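Local coordinates for acetyl-CoA acetyltransferase (Elizabethkingia anophelis NUHP1, PDB 6BN2), which probably catalyses the reversible condensation of two acetyl-CoA molecules to acetoacetyl-CoA and free CoA, as thiolases of this class do, at residues C171-F185 and E325-I337. Residues are numbered along the deposited sequence; the frame is centred on the assembly and turned at random.
Sequences CAKEYNITREEQDAF and EAFSVVGLANNKI
Q182 and S328 bring their backbones closest, CA to CA 5.3 Å, where helix 179-185 passes helix 328-337 nearly at right angles (99°) with the short axes 9.0 Å apart. F185, its CG anti to the backbone N, swings its ring across the start of the second helix: S328 O sits 4.0 Å above the ring centre, L332 CD2 comes to 3.5 Å from F185 CD1, and G331, having no side chain, leaves room for F185 CZ. E325 OE2 approaches F185 CZ obliquely, its carboxylate tilted 59° from the ring and held by S189, N346 and V352. In this thiolase the contact joins the end of helix 169-174, the turn after it and the start of helix 179-198, in the N-terminal half, to helix 328-338 of the C-terminal half, with a calcium ion about 7 Å from the S328 side chain. I177, in that turn, packs CG2 against L332 CD1 and CD1 over A333, while V329 CG2 wedges between I177 and A172. Water 2 bridges Q182 OE1 to V329 N. K336 stretches its extended chain to Y175 O, NZ 2.7 Å away and almost in line with the carbonyl (170°); water 1 links that ammonium to E181 OE1, which accepts from T178 N in the T178-E181 capping box.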
# COMPACT_ATOMS: atom_id res chain seq x y z
N CYS A 171 -12.75 22.85 -10.91
CA CYS A 171 -14.03 22.51 -10.30
C CYS A 171 -14.84 23.77 -9.99
O CYS A 171 -16.05 23.82 -10.26
CB CYS A 171 -13.77 21.67 -9.05
SG CYS A 171 -15.26 21.16 -8.16
N ALA A 172 -14.19 24.80 -9.43
CA ALA A 172 -14.90 26.04 -9.12
C ALA A 172 -15.52 26.66 -10.36
O ALA A 172 -16.64 27.18 -10.32
CB ALA A 172 -13.94 27.04 -8.47
N LYS A 173 -14.79 26.61 -11.48
CA LYS A 173 -15.27 27.21 -12.72
C LYS A 173 -16.45 26.42 -13.28
O LYS A 173 -17.49 26.99 -13.62
CB LYS A 173 -14.13 27.26 -13.73
CG LYS A 173 -14.50 27.85 -15.08
CD LYS A 173 -13.33 27.71 -16.06
CE LYS A 173 -12.98 26.24 -16.28
NZ LYS A 173 -11.68 26.04 -16.99
N GLU A 174 -16.30 25.09 -13.36
CA GLU A 174 -17.33 24.26 -13.97
C GLU A 174 -18.61 24.24 -13.15
O GLU A 174 -19.71 24.19 -13.71
CB GLU A 174 -16.80 22.83 -14.14
CG GLU A 174 -17.85 21.80 -14.53
CD GLU A 174 -18.25 21.89 -16.00
OE1 GLU A 174 -17.45 22.45 -16.79
OE2 GLU A 174 -19.35 21.41 -16.35
N TYR A 175 -18.50 24.28 -11.82
CA TYR A 175 -19.68 24.18 -10.97
C TYR A 175 -20.14 25.53 -10.43
O TYR A 175 -21.03 25.57 -9.57
CB TYR A 175 -19.42 23.17 -9.84
CG TYR A 175 -19.53 21.77 -10.38
CD1 TYR A 175 -20.78 21.17 -10.54
CD2 TYR A 175 -18.41 21.06 -10.79
CE1 TYR A 175 -20.90 19.90 -11.07
CE2 TYR A 175 -18.53 19.78 -11.33
CZ TYR A 175 -19.78 19.21 -11.46
OH TYR A 175 -19.91 17.94 -11.99
N ASN A 176 -19.58 26.63 -10.94
CA ASN A 176 -19.99 27.99 -10.58
C ASN A 176 -19.97 28.19 -9.07
O ASN A 176 -20.95 28.63 -8.45
CB ASN A 176 -21.36 28.33 -11.17
CG ASN A 176 -21.67 29.82 -11.10
OD1 ASN A 176 -20.77 30.66 -11.09
ND2 ASN A 176 -22.96 30.16 -11.06
N ILE A 177 -18.83 27.89 -8.47
CA ILE A 177 -18.61 28.07 -7.04
C ILE A 177 -17.65 29.23 -6.87
O ILE A 177 -16.49 29.15 -7.31
CB ILE A 177 -18.07 26.79 -6.39
CG1 ILE A 177 -19.09 25.66 -6.62
CG2 ILE A 177 -17.80 27.04 -4.91
CD1 ILE A 177 -18.55 24.26 -6.36
N THR A 178 -18.11 30.30 -6.26
CA THR A 178 -17.37 31.55 -6.26
C THR A 178 -16.37 31.63 -5.10
O THR A 178 -16.43 30.86 -4.15
CB THR A 178 -18.33 32.74 -6.17
OG1 THR A 178 -18.98 32.74 -4.89
CG2 THR A 178 -19.39 32.66 -7.26
N ARG A 179 -15.47 32.61 -5.21
CA ARG A 179 -14.56 32.92 -4.11
C ARG A 179 -15.32 33.18 -2.81
O ARG A 179 -14.95 32.67 -1.75
CB ARG A 179 -13.71 34.14 -4.50
CG ARG A 179 -13.04 34.89 -3.34
CD ARG A 179 -11.95 34.04 -2.72
NE ARG A 179 -11.25 34.71 -1.63
CZ ARG A 179 -10.17 35.47 -1.79
NH1 ARG A 179 -9.68 35.70 -3.00
NH2 ARG A 179 -9.58 36.01 -0.73
N GLU A 180 -16.38 33.98 -2.89
CA GLU A 180 -17.14 34.31 -1.68
C GLU A 180 -17.78 33.07 -1.07
O GLU A 180 -17.80 32.92 0.16
CB GLU A 180 -18.21 35.35 -2.00
CG GLU A 180 -17.66 36.74 -2.33
CD GLU A 180 -17.06 36.87 -3.73
OE1 GLU A 180 -17.21 35.94 -4.58
OE2 GLU A 180 -16.42 37.91 -3.99
N GLU A 181 -18.30 32.16 -1.90
CA GLU A 181 -18.90 30.94 -1.37
C GLU A 181 -17.85 30.05 -0.72
O GLU A 181 -18.11 29.45 0.33
CB GLU A 181 -19.64 30.19 -2.48
CG GLU A 181 -20.90 30.93 -2.95
CD GLU A 181 -21.41 30.47 -4.31
OE1 GLU A 181 -20.74 29.66 -4.99
OE2 GLU A 181 -22.50 30.93 -4.71
N GLN A 182 -16.67 29.93 -1.35
CA GLN A 182 -15.60 29.13 -0.76
C GLN A 182 -15.15 29.71 0.57
O GLN A 182 -14.88 28.98 1.53
CB GLN A 182 -14.43 29.03 -1.74
CG GLN A 182 -14.77 28.24 -2.98
CD GLN A 182 -13.66 28.25 -4.00
OE1 GLN A 182 -12.50 28.03 -3.67
NE2 GLN A 182 -14.01 28.50 -5.25
N ASP A 183 -15.04 31.04 0.64
CA ASP A 183 -14.63 31.67 1.89
C ASP A 183 -15.67 31.46 2.98
O ASP A 183 -15.32 31.21 4.14
CB ASP A 183 -14.37 33.16 1.67
CG ASP A 183 -13.02 33.43 1.04
OD1 ASP A 183 -12.23 32.46 0.88
OD2 ASP A 183 -12.74 34.60 0.69
N ALA A 184 -16.96 31.55 2.64
CA ALA A 184 -18.01 31.32 3.63
C ALA A 184 -17.98 29.88 4.13
O ALA A 184 -18.16 29.63 5.33
CB ALA A 184 -19.38 31.67 3.04
N PHE A 185 -17.76 28.93 3.22
CA PHE A 185 -17.62 27.53 3.63
C PHE A 185 -16.44 27.35 4.57
O PHE A 185 -16.54 26.66 5.59
CB PHE A 185 -17.47 26.64 2.38
CG PHE A 185 -17.33 25.16 2.68
CD1 PHE A 185 -18.41 24.30 2.55
CD2 PHE A 185 -16.10 24.62 3.07
CE1 PHE A 185 -18.29 22.94 2.81
CE2 PHE A 185 -15.97 23.27 3.34
CZ PHE A 185 -17.07 22.42 3.20
N GLU A 325 -12.61 17.66 3.31
CA GLU A 325 -12.53 19.01 2.76
C GLU A 325 -11.13 19.29 2.22
O GLU A 325 -10.41 20.13 2.73
CB GLU A 325 -12.89 20.04 3.83
CG GLU A 325 -14.17 19.81 4.55
CD GLU A 325 -14.46 20.86 5.61
OE1 GLU A 325 -13.53 21.61 6.00
OE2 GLU A 325 -15.62 20.94 6.08
N ALA A 326 -10.75 18.57 1.16
CA ALA A 326 -9.44 18.85 0.57
C ALA A 326 -9.33 20.32 0.18
O ALA A 326 -8.28 20.95 0.35
CB ALA A 326 -9.19 17.94 -0.63
N PHE A 327 -10.43 20.89 -0.31
CA PHE A 327 -10.60 22.31 -0.60
C PHE A 327 -12.04 22.65 -0.27
O PHE A 327 -12.93 21.79 -0.35
CB PHE A 327 -10.34 22.64 -2.08
CG PHE A 327 -8.96 22.27 -2.56
CD1 PHE A 327 -7.94 23.21 -2.53
CD2 PHE A 327 -8.68 20.99 -3.03
CE1 PHE A 327 -6.66 22.89 -2.96
CE2 PHE A 327 -7.40 20.66 -3.46
CZ PHE A 327 -6.39 21.60 -3.42
N SER A 328 -12.28 23.91 0.10
CA SER A 328 -13.67 24.34 0.30
C SER A 328 -14.50 24.08 -0.95
O SER A 328 -15.67 23.70 -0.87
CB SER A 328 -13.73 25.82 0.68
OG SER A 328 -13.17 26.05 1.97
N VAL A 329 -13.89 24.28 -2.13
CA VAL A 329 -14.67 24.07 -3.35
C VAL A 329 -15.07 22.62 -3.51
O VAL A 329 -16.15 22.33 -4.04
CB VAL A 329 -13.90 24.59 -4.58
CG1 VAL A 329 -12.60 23.79 -4.80
CG2 VAL A 329 -14.80 24.56 -5.83
N VAL A 330 -14.24 21.68 -3.05
CA VAL A 330 -14.61 20.27 -3.12
C VAL A 330 -15.80 19.98 -2.21
O VAL A 330 -16.76 19.30 -2.61
CB VAL A 330 -13.39 19.39 -2.77
CG1 VAL A 330 -13.81 17.92 -2.56
CG2 VAL A 330 -12.35 19.52 -3.87
N GLY A 331 -15.78 20.52 -0.99
CA GLY A 331 -16.92 20.33 -0.11
C GLY A 331 -18.19 20.89 -0.72
O GLY A 331 -19.23 20.22 -0.75
N LEU A 332 -18.11 22.11 -1.25
CA LEU A 332 -19.28 22.75 -1.84
C LEU A 332 -19.76 21.99 -3.07
O LEU A 332 -20.96 21.83 -3.28
CB LEU A 332 -18.96 24.19 -2.20
CG LEU A 332 -18.79 25.11 -0.98
CD1 LEU A 332 -18.13 26.42 -1.36
CD2 LEU A 332 -20.15 25.36 -0.33
N ALA A 333 -18.83 21.54 -3.92
CA ALA A 333 -19.23 20.89 -5.16
C ALA A 333 -19.96 19.58 -4.91
O ALA A 333 -21.00 19.31 -5.51
CB ALA A 333 -18.01 20.63 -6.05
N ASN A 334 -19.42 18.74 -4.02
CA ASN A 334 -20.11 17.47 -3.75
C ASN A 334 -21.44 17.69 -3.05
O ASN A 334 -22.41 16.97 -3.33
CB ASN A 334 -19.19 16.53 -2.97
CG ASN A 334 -18.08 15.97 -3.85
OD1 ASN A 334 -18.33 15.17 -4.76
ND2 ASN A 334 -16.86 16.42 -3.61
N ASN A 335 -21.54 18.68 -2.15
CA ASN A 335 -22.85 18.99 -1.56
C ASN A 335 -23.84 19.40 -2.63
O ASN A 335 -25.01 18.98 -2.61
CB ASN A 335 -22.74 20.12 -0.52
CG ASN A 335 -22.15 19.66 0.80
OD1 ASN A 335 -21.83 18.48 0.98
ND2 ASN A 335 -22.01 20.59 1.75
N LYS A 336 -23.40 20.23 -3.58
CA LYS A 336 -24.27 20.76 -4.62
C LYS A 336 -24.74 19.65 -5.56
O LYS A 336 -25.92 19.59 -5.93
CB LYS A 336 -23.50 21.83 -5.39
CG LYS A 336 -24.28 22.96 -5.96
CD LYS A 336 -23.30 23.93 -6.64
CE LYS A 336 -24.04 25.08 -7.31
NZ LYS A 336 -23.09 26.07 -7.87
N ILE A 337 -23.82 18.76 -5.94
CA ILE A 337 -24.13 17.70 -6.89
C ILE A 337 -25.12 16.72 -6.28
O ILE A 337 -26.07 16.28 -6.94
CB ILE A 337 -22.84 16.99 -7.32
CG1 ILE A 337 -22.00 17.93 -8.18
CG2 ILE A 337 -23.15 15.68 -8.06
CD1 ILE A 337 -20.56 17.41 -8.37
O HOH W 1 -22.39 27.39 -5.49
O HOH W 2 -11.49 26.12 -2.01